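Local coordinates for protein glycosyl hydrolase (Bacteroides ovatus, PDB 3QC2) that is a glycosyl hydrolase by name and family, built as a beta-propeller of mainly antiparallel sheets, at residues Met136-Trp141 / Arg147-Thr152; Val211-Ser216 / Thr223-Ile228. One frame throughout, in Å; residues are numbered along the deposited sequence.

Contact 1. Residues Met136-Trp141 / Arg147-Thr152; sequences MMYTQW and RLAVAT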
HETATM    1  N   MSE A 136      -1.067   4.078  10.780  1.00 25.16           N
HETATM    2  CA  MSE A 136      -0.815   4.370   9.386  1.00 25.17           C
HETATM    3  C   MSE A 136       0.652   4.498   9.083  1.00 24.84           C
HETATM    4  O   MSE A 136       1.355   5.274   9.718  1.00 25.39           O
HETATM    5  CB  MSE A 136      -1.496   5.669   8.978  1.00 25.78           C
HETATM    6  CG  MSE A 136      -1.059   6.187   7.595  1.00 27.35           C
HETATM    7 SE   MSE A 136      -1.901   7.842   7.137  0.75 33.78          SE
HETATM    8  CE  MSE A 136      -3.632   7.163   6.868  1.00 28.05           C
HETATM    9  N   MSE A 137       1.102   3.732   8.096  1.00 24.15           N
HETATM   10  CA  MSE A 137       2.454   3.817   7.585  1.00 24.02           C
HETATM   11  C   MSE A 137       2.314   4.544   6.260  1.00 23.19           C
HETATM   12  O   MSE A 137       1.584   4.077   5.375  1.00 22.68           O
HETATM   13  CB  MSE A 137       3.030   2.432   7.347  1.00 24.20           C
HETATM   14  CG  MSE A 137       3.148   1.555   8.607  1.00 26.50           C
HETATM   15 SE   MSE A 137       4.364   2.300   9.935  0.75 34.96          SE
HETATM   16  CE  MSE A 137       5.882   2.511   8.880  1.00 27.18           C
ATOM     17  N   TYR A 138       2.981   5.687   6.118  1.00 22.91           N
ATOM     18  CA  TYR A 138       2.904   6.481   4.872  1.00 22.33           C
ATOM     19  C   TYR A 138       4.231   7.122   4.550  1.00 22.49           C
ATOM     20  O   TYR A 138       5.152   7.102   5.369  1.00 22.94           O
ATOM     21  CB  TYR A 138       1.850   7.561   4.999  1.00 22.36           C
ATOM     22  CG  TYR A 138       2.212   8.683   5.953  1.00 22.79           C
ATOM     23  CD1 TYR A 138       2.077   8.525   7.337  1.00 22.85           C
ATOM     24  CD2 TYR A 138       2.662   9.914   5.473  1.00 23.28           C
ATOM     25  CE1 TYR A 138       2.392   9.570   8.228  1.00 23.41           C
ATOM     26  CE2 TYR A 138       2.992  10.974   6.360  1.00 23.91           C
ATOM     27  CZ  TYR A 138       2.852  10.786   7.732  1.00 23.81           C
ATOM     28  OH  TYR A 138       3.158  11.796   8.594  1.00 23.43           O
ATOM     29  N   THR A 139       4.315   7.722   3.366  1.00 22.12           N
ATOM     30  CA  THR A 139       5.517   8.369   2.920  1.00 22.40           C
ATOM     31  C   THR A 139       5.451   9.885   3.065  1.00 23.16           C
ATOM     32  O   THR A 139       4.499  10.520   2.606  1.00 23.26           O
ATOM     33  CB  THR A 139       5.799   8.085   1.414  1.00 22.16           C
ATOM     34  OG1 THR A 139       5.768   6.674   1.158  1.00 20.71           O
ATOM     35  CG2 THR A 139       7.166   8.671   1.007  1.00 22.45           C
ATOM     36  N   GLN A 140       6.472  10.452   3.702  1.00 23.60           N
ATOM     37  CA  GLN A 140       6.624  11.900   3.817  1.00 24.37           C
ATOM     38  C   GLN A 140       7.448  12.329   2.606  1.00 24.75           C
ATOM     39  O   GLN A 140       8.487  11.717   2.319  1.00 24.55           O
ATOM     40  CB  GLN A 140       7.343  12.276   5.118  1.00 24.93           C
ATOM     41  CG  GLN A 140       6.528  11.976   6.369  1.00 24.63           C
ATOM     42  CD  GLN A 140       7.233  12.370   7.637  1.00 25.74           C
ATOM     43  OE1 GLN A 140       8.406  12.022   7.853  1.00 26.39           O
ATOM     44  NE2 GLN A 140       6.525  13.079   8.506  1.00 25.83           N
ATOM     45  N   TRP A 141       6.998  13.364   1.892  1.00 25.37           N
ATOM     46  CA  TRP A 141       7.702  13.810   0.686  1.00 25.98           C
ATOM     47  C   TRP A 141       7.875  15.326   0.654  1.00 27.18           C
ATOM     48  O   TRP A 141       6.907  16.079   0.744  1.00 27.34           O
ATOM     49  CB  TRP A 141       6.972  13.275  -0.563  1.00 25.56           C
ATOM     50  CG  TRP A 141       7.658  13.543  -1.950  1.00 26.00           C
ATOM     51  CD1 TRP A 141       7.056  14.036  -3.076  1.00 26.34           C
ATOM     52  CD2 TRP A 141       9.044  13.325  -2.305  1.00 25.82           C
ATOM     53  NE1 TRP A 141       7.965  14.127  -4.107  1.00 27.02           N
ATOM     54  CE2 TRP A 141       9.191  13.705  -3.665  1.00 26.73           C
ATOM     55  CE3 TRP A 141      10.164  12.850  -1.611  1.00 26.06           C
ATOM     56  CZ2 TRP A 141      10.426  13.622  -4.354  1.00 27.28           C
ATOM     57  CZ3 TRP A 141      11.407  12.766  -2.298  1.00 26.88           C
ATOM     58  CH2 TRP A 141      11.516  13.157  -3.656  1.00 27.51           C
ATOM     59  N   ARG A 147      10.439   9.481   3.241  1.00 24.71           N
ATOM     60  CA  ARG A 147      10.588   8.790   4.518  1.00 24.32           C
ATOM     61  C   ARG A 147       9.330   8.040   4.920  1.00 23.49           C
ATOM     62  O   ARG A 147       8.226   8.552   4.787  1.00 23.25           O
ATOM     63  CB  ARG A 147      10.941   9.787   5.628  1.00 24.94           C
ATOM     64  CG  ARG A 147      12.326  10.385   5.535  1.00 25.90           C
ATOM     65  CD  ARG A 147      12.591  11.273   6.740  1.00 26.94           C
ATOM     66  NE  ARG A 147      13.949  11.825   6.774  1.00 28.24           N
ATOM     67  CZ  ARG A 147      14.351  12.920   6.110  1.00 29.32           C
ATOM     68  NH1 ARG A 147      13.513  13.590   5.314  1.00 29.65           N
ATOM     69  NH2 ARG A 147      15.603  13.331   6.226  1.00 30.37           N
ATOM     70  N   LEU A 148       9.514   6.815   5.410  1.00 23.03           N
ATOM     71  CA  LEU A 148       8.411   6.023   5.918  1.00 22.53           C
ATOM     72  C   LEU A 148       8.125   6.575   7.292  1.00 23.10           C
ATOM     73  O   LEU A 148       9.025   6.617   8.158  1.00 23.46           O
ATOM     74  CB  LEU A 148       8.781   4.550   5.987  1.00 22.08           C
ATOM     75  CG  LEU A 148       7.704   3.621   6.544  1.00 21.50           C
ATOM     76  CD1 LEU A 148       6.356   3.749   5.760  1.00 18.96           C
ATOM     77  CD2 LEU A 148       8.205   2.166   6.576  1.00 19.91           C
ATOM     78  N   ALA A 149       6.890   7.026   7.495  1.00 23.11           N
ATOM     79  CA  ALA A 149       6.489   7.659   8.755  1.00 23.74           C
ATOM     80  C   ALA A 149       5.255   7.016   9.341  1.00 23.57           C
ATOM     81  O   ALA A 149       4.563   6.253   8.672  1.00 22.88           O
ATOM     82  CB  ALA A 149       6.252   9.162   8.540  1.00 24.04           C
ATOM     83  N   VAL A 150       4.971   7.364  10.594  1.00 24.33           N
ATOM     84  CA  VAL A 150       3.860   6.807  11.321  1.00 24.31           C
ATOM     85  C   VAL A 150       2.856   7.860  11.784  1.00 25.14           C
ATOM     86  O   VAL A 150       3.231   8.976  12.170  1.00 25.83           O
ATOM     87  CB  VAL A 150       4.367   6.030  12.574  1.00 24.58           C
ATOM     88  CG1 VAL A 150       3.202   5.314  13.270  1.00 23.63           C
ATOM     89  CG2 VAL A 150       5.445   5.029  12.175  1.00 23.37           C
ATOM     90  N   ALA A 151       1.574   7.486  11.731  1.00 25.26           N
ATOM     91  CA  ALA A 151       0.469   8.323  12.212  1.00 25.91           C
ATOM     92  C   ALA A 151      -0.572   7.404  12.864  1.00 26.07           C
ATOM     93  O   ALA A 151      -0.876   6.357  12.324  1.00 25.68           O
ATOM     94  CB  ALA A 151      -0.152   9.109  11.073  1.00 25.60           C
ATOM     95  N   THR A 152      -1.095   7.785  14.031  1.00 26.99           N
ATOM     96  CA  THR A 152      -2.111   6.962  14.720  1.00 27.36           C
ATOM     97  C   THR A 152      -3.432   7.689  14.866  1.00 28.04           C
ATOM     98  O   THR A 152      -3.483   8.918  14.921  1.00 28.29           O
ATOM     99  CB  THR A 152      -1.648   6.493  16.120  1.00 27.91           C
ATOM    100  OG1 THR A 152      -1.241   7.625  16.904  1.00 29.36           O
ATOM    101  CG2 THR A 152      -0.501   5.528  16.003  1.00 27.37           C
TER
HETATM  102  O   HOH W   1       4.352  11.186  11.013  1.00 26.62           O
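Ala149 packs its methyl against two side chains of the neighbouring strand at once. Its CB lies over one face of the Tyr138 ring, a CH-pi contact 4.1 Å from the ring centroid and offset toward the rim, while Gln140 CD meets the same CB at 3.5 Å. The ring reaches this methyl because Tyr138 holds CG between its backbone N and carbonyl carbon (chi1 70°), which swings it across the partner strand; Tyr138 CE1 also reaches Ala151 CB at 3.8 Å. On the other face of the sheet, Met137 and Val150 run side by side, with the selenium SE of Met137, a selenomethionine, 3.7 Å from Val150 CG2, and both Met137 and Leu148 touch Met204 of strand 201-206.

Six backbone hydrogen bonds set this register, two each in the hydrogen-bonded pairs Met136-Ala151, Tyr138-Ala149 and Gln140-Arg147. The bond from Ala149 N to Tyr138 O, at 2.7 Å, is nearly straight (168°). Farther out, a water donates to both Tyr138 OH and Val150 O, tying the ring's hydroxyl to the opposite strand.

This antiparallel hairpin forms the two inner strands of a four-stranded propeller blade. Gln140 OE1, buried here, has no hydrogen-bond partner in the model. The Tyr138 hydroxyl and the Gln140 amide nitrogen NE2 converge by hydrogen bonds on Glu116 OE2, which ties the two groups together and helps to fix their rotation.

Contact 2. Residues Val211-Ser216 / Thr223-Ile228; sequences VFAATS and TPIVNI
Ala213 and Ile225 meet in a short beta hairpin, strand 212-216 with strand 222-224. The hairpin continues the sheet of strand 201-206, and its pairing is antiparallel: Thr215 and Thr223 form a hydrogen-bonded pair, Ala214 and Pro224 a non-hydrogen-bonded one.

Three backbone hydrogen bonds join the segments. Two are reciprocal, from Thr223 N to Thr215 O at 2.8 Å and from Thr215 N back to Thr223 O at 3.0 Å. The third runs from Ile225 N to Ala213 O; it is almost straight at hydrogen (175°), yet the donor stands well above the carbonyl plane and does not use a lone pair. Pro224, having no N-H to offer, suits the non-hydrogen-bonded position, where its missing proton costs the ladder nothing. There the chains draw close, with CA of Ala214 and CA of Pro224 4.0 Å apart, and Ala214 CA also makes a CA-H...O contact of 3.3 Å with Thr223 O.

Apolar contact comes mainly from Ile225. Its CG1 is anti to the carbonyl carbon (chi1 -67°) and the chain is extended beyond it (chi2 -179°), which carries CD1 to 3.6 Å from Ala213 CB. Both residues also touch Phe203 of strand 201-206, so the pair is packed against the next strand of the sheet. Ala214 CB lies 3.8 Å from Pro224 CA and touches Met204 and Trp206. Helix 169-172 covers Thr223 and Pro224 through Ala169.

One water joins the backbones beside the Ile225 N bond. It accepts from Ala213 N at 2.9 Å and lies 2.9 Å from Ile225 O, to which it probably donates.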
ATOM      1  N   VAL A 211      12.832  -6.039  -0.232  1.00 21.67           N
ATOM      2  CA  VAL A 211      11.950  -6.252   0.878  1.00 20.69           C
ATOM      3  C   VAL A 211      12.824  -6.370   2.107  1.00 20.94           C
ATOM      4  O   VAL A 211      13.655  -7.278   2.212  1.00 21.13           O
ATOM      5  CB  VAL A 211      11.081  -7.478   0.710  1.00 20.57           C
ATOM      6  CG1 VAL A 211      10.203  -7.700   1.988  1.00 19.69           C
ATOM      7  CG2 VAL A 211      10.203  -7.328  -0.532  1.00 19.50           C
ATOM      8  N   PHE A 212      12.674  -5.409   3.003  1.00 20.74           N
ATOM      9  CA  PHE A 212      13.387  -5.370   4.256  1.00 21.04           C
ATOM     10  C   PHE A 212      12.385  -5.705   5.373  1.00 20.99           C
ATOM     11  O   PHE A 212      11.242  -6.060   5.103  1.00 20.75           O
ATOM     12  CB  PHE A 212      13.950  -3.957   4.510  1.00 21.33           C
ATOM     13  CG  PHE A 212      14.902  -3.454   3.442  1.00 21.22           C
ATOM     14  CD1 PHE A 212      16.247  -3.869   3.428  1.00 22.18           C
ATOM     15  CD2 PHE A 212      14.476  -2.525   2.492  1.00 21.03           C
ATOM     16  CE1 PHE A 212      17.148  -3.379   2.448  1.00 22.52           C
ATOM     17  CE2 PHE A 212      15.370  -2.022   1.504  1.00 21.41           C
ATOM     18  CZ  PHE A 212      16.700  -2.447   1.485  1.00 21.89           C
ATOM     19  N   ALA A 213      12.818  -5.594   6.620  1.00 21.38           N
ATOM     20  CA  ALA A 213      11.928  -5.816   7.757  1.00 21.58           C
ATOM     21  C   ALA A 213      12.326  -4.929   8.919  1.00 22.18           C
ATOM     22  O   ALA A 213      13.423  -4.339   8.930  1.00 22.16           O
ATOM     23  CB  ALA A 213      11.929  -7.264   8.168  1.00 21.64           C
ATOM     24  N   ALA A 214      11.422  -4.821   9.890  1.00 22.43           N
ATOM     25  CA  ALA A 214      11.641  -4.007  11.077  1.00 23.17           C
ATOM     26  C   ALA A 214      10.739  -4.469  12.210  1.00 23.55           C
ATOM     27  O   ALA A 214       9.714  -5.103  11.978  1.00 23.21           O
ATOM     28  CB  ALA A 214      11.387  -2.540  10.765  1.00 23.08           C
ATOM     29  N   THR A 215      11.138  -4.157  13.434  1.00 24.42           N
ATOM     30  CA  THR A 215      10.375  -4.537  14.611  1.00 25.05           C
ATOM     31  C   THR A 215      10.113  -3.320  15.481  1.00 25.82           C
ATOM     32  O   THR A 215      10.751  -2.274  15.307  1.00 25.90           O
ATOM     33  CB  THR A 215      11.128  -5.576  15.461  1.00 25.73           C
ATOM     34  OG1 THR A 215      12.281  -4.969  16.059  1.00 26.23           O
ATOM     35  CG2 THR A 215      11.546  -6.784  14.606  1.00 25.00           C
ATOM     36  N   SER A 216       9.179  -3.458  16.422  1.00 26.52           N
ATOM     37  CA  SER A 216       8.850  -2.369  17.340  1.00 27.43           C
ATOM     38  C   SER A 216       8.184  -2.876  18.616  1.00 28.60           C
ATOM     39  O   SER A 216       7.552  -3.928  18.625  1.00 28.61           O
ATOM     40  CB  SER A 216       7.938  -1.351  16.655  1.00 26.77           C
ATOM     41  OG  SER A 216       7.660  -0.258  17.508  1.00 27.25           O
ATOM     42  N   THR A 223      12.636  -0.332  14.513  1.00 26.93           N
ATOM     43  CA  THR A 223      14.052  -0.652  14.406  1.00 27.06           C
ATOM     44  C   THR A 223      14.244  -1.628  13.230  1.00 26.20           C
ATOM     45  O   THR A 223      13.749  -2.753  13.278  1.00 25.63           O
ATOM     46  CB  THR A 223      14.571  -1.306  15.708  1.00 27.85           C
ATOM     47  OG1 THR A 223      14.280  -0.455  16.823  1.00 28.36           O
ATOM     48  CG2 THR A 223      16.076  -1.558  15.633  1.00 27.96           C
ATOM     49  N   PRO A 224      14.954  -1.192  12.166  1.00 26.01           N
ATOM     50  CA  PRO A 224      15.155  -2.095  11.021  1.00 25.40           C
ATOM     51  C   PRO A 224      15.984  -3.312  11.384  1.00 25.75           C
ATOM     52  O   PRO A 224      16.852  -3.232  12.257  1.00 26.77           O
ATOM     53  CB  PRO A 224      15.929  -1.224   9.999  1.00 25.35           C
ATOM     54  CG  PRO A 224      15.865   0.150  10.500  1.00 26.00           C
ATOM     55  CD  PRO A 224      15.646   0.093  11.975  1.00 26.29           C
ATOM     56  N   ILE A 225      15.701  -4.440  10.736  1.00 25.33           N
ATOM     57  CA  ILE A 225      16.458  -5.667  10.956  1.00 25.41           C
ATOM     58  C   ILE A 225      17.735  -5.497  10.188  1.00 25.38           C
ATOM     59  O   ILE A 225      17.720  -5.186   8.994  1.00 24.81           O
ATOM     60  CB  ILE A 225      15.669  -6.905  10.519  1.00 25.04           C
ATOM     61  CG1 ILE A 225      14.456  -7.069  11.450  1.00 25.48           C
ATOM     62  CG2 ILE A 225      16.546  -8.162  10.567  1.00 24.99           C
ATOM     63  CD1 ILE A 225      13.602  -8.258  11.154  1.00 26.03           C
ATOM     64  N   VAL A 226      18.849  -5.674  10.872  1.00 25.98           N
ATOM     65  CA  VAL A 226      20.141  -5.427  10.268  1.00 26.25           C
ATOM     66  C   VAL A 226      21.082  -6.620  10.330  1.00 26.56           C
ATOM     67  O   VAL A 226      20.897  -7.536  11.116  1.00 27.04           O
ATOM     68  CB  VAL A 226      20.827  -4.180  10.937  1.00 26.92           C
ATOM     69  CG1 VAL A 226      19.968  -2.941  10.742  1.00 26.09           C
ATOM     70  CG2 VAL A 226      21.074  -4.424  12.425  1.00 27.52           C
ATOM     71  N   ASN A 227      22.089  -6.580   9.467  1.00 26.49           N
ATOM     72  CA  ASN A 227      23.113  -7.603   9.386  1.00 26.74           C
ATOM     73  C   ASN A 227      24.159  -7.414  10.485  1.00 27.75           C
ATOM     74  O   ASN A 227      24.090  -6.453  11.267  1.00 27.94           O
ATOM     75  CB  ASN A 227      23.796  -7.538   8.010  1.00 26.48           C
ATOM     76  CG  ASN A 227      22.878  -7.971   6.870  1.00 25.45           C
ATOM     77  OD1 ASN A 227      22.279  -9.037   6.919  1.00 25.59           O
ATOM     78  ND2 ASN A 227      22.796  -7.153   5.830  1.00 24.35           N
ATOM     79  N   ILE A 228      25.132  -8.325  10.533  1.00 28.21           N
ATOM     80  CA  ILE A 228      26.228  -8.262  11.513  1.00 29.38           C
ATOM     81  C   ILE A 228      26.950  -6.904  11.441  1.00 30.00           C
ATOM     82  O   ILE A 228      27.296  -6.331  12.473  1.00 30.83           O
ATOM     83  CB  ILE A 228      27.283  -9.401  11.282  1.00 29.96           C
ATOM     84  CG1 ILE A 228      26.636 -10.794  11.399  1.00 29.65           C
ATOM     85  CG2 ILE A 228      28.446  -9.286  12.297  1.00 31.15           C
ATOM     86  CD1 ILE A 228      27.546 -11.949  10.946  1.00 29.48           C
TER
HETATM   87  O   HOH W   2      15.672  -5.588   7.033  1.00 18.65           O

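How the contacts relate
From the N terminus the chain first closes contact 1, where the turn between 136-141 and 147-152 returns it along the middle of one four-stranded sheet. It then runs through strand 160-164, helix 169-172 and strands 182-189, 192-198 and 201-206 before contact 2 closes a second hairpin between 211-216 and 223-228. The two loops follow in series, neither nested nor crossed. The centres of contact 1 and contact 2 lie about 17 Å apart, and the nearest atoms of contact 1 and contact 2 are about 7 Å apart, so they do not touch directly. Strand 201-206 touches both: Met204 meets Met137 and Leu148 of contact 1 and also Ala214 of contact 2, thereby linking neighbouring sheets of the propeller.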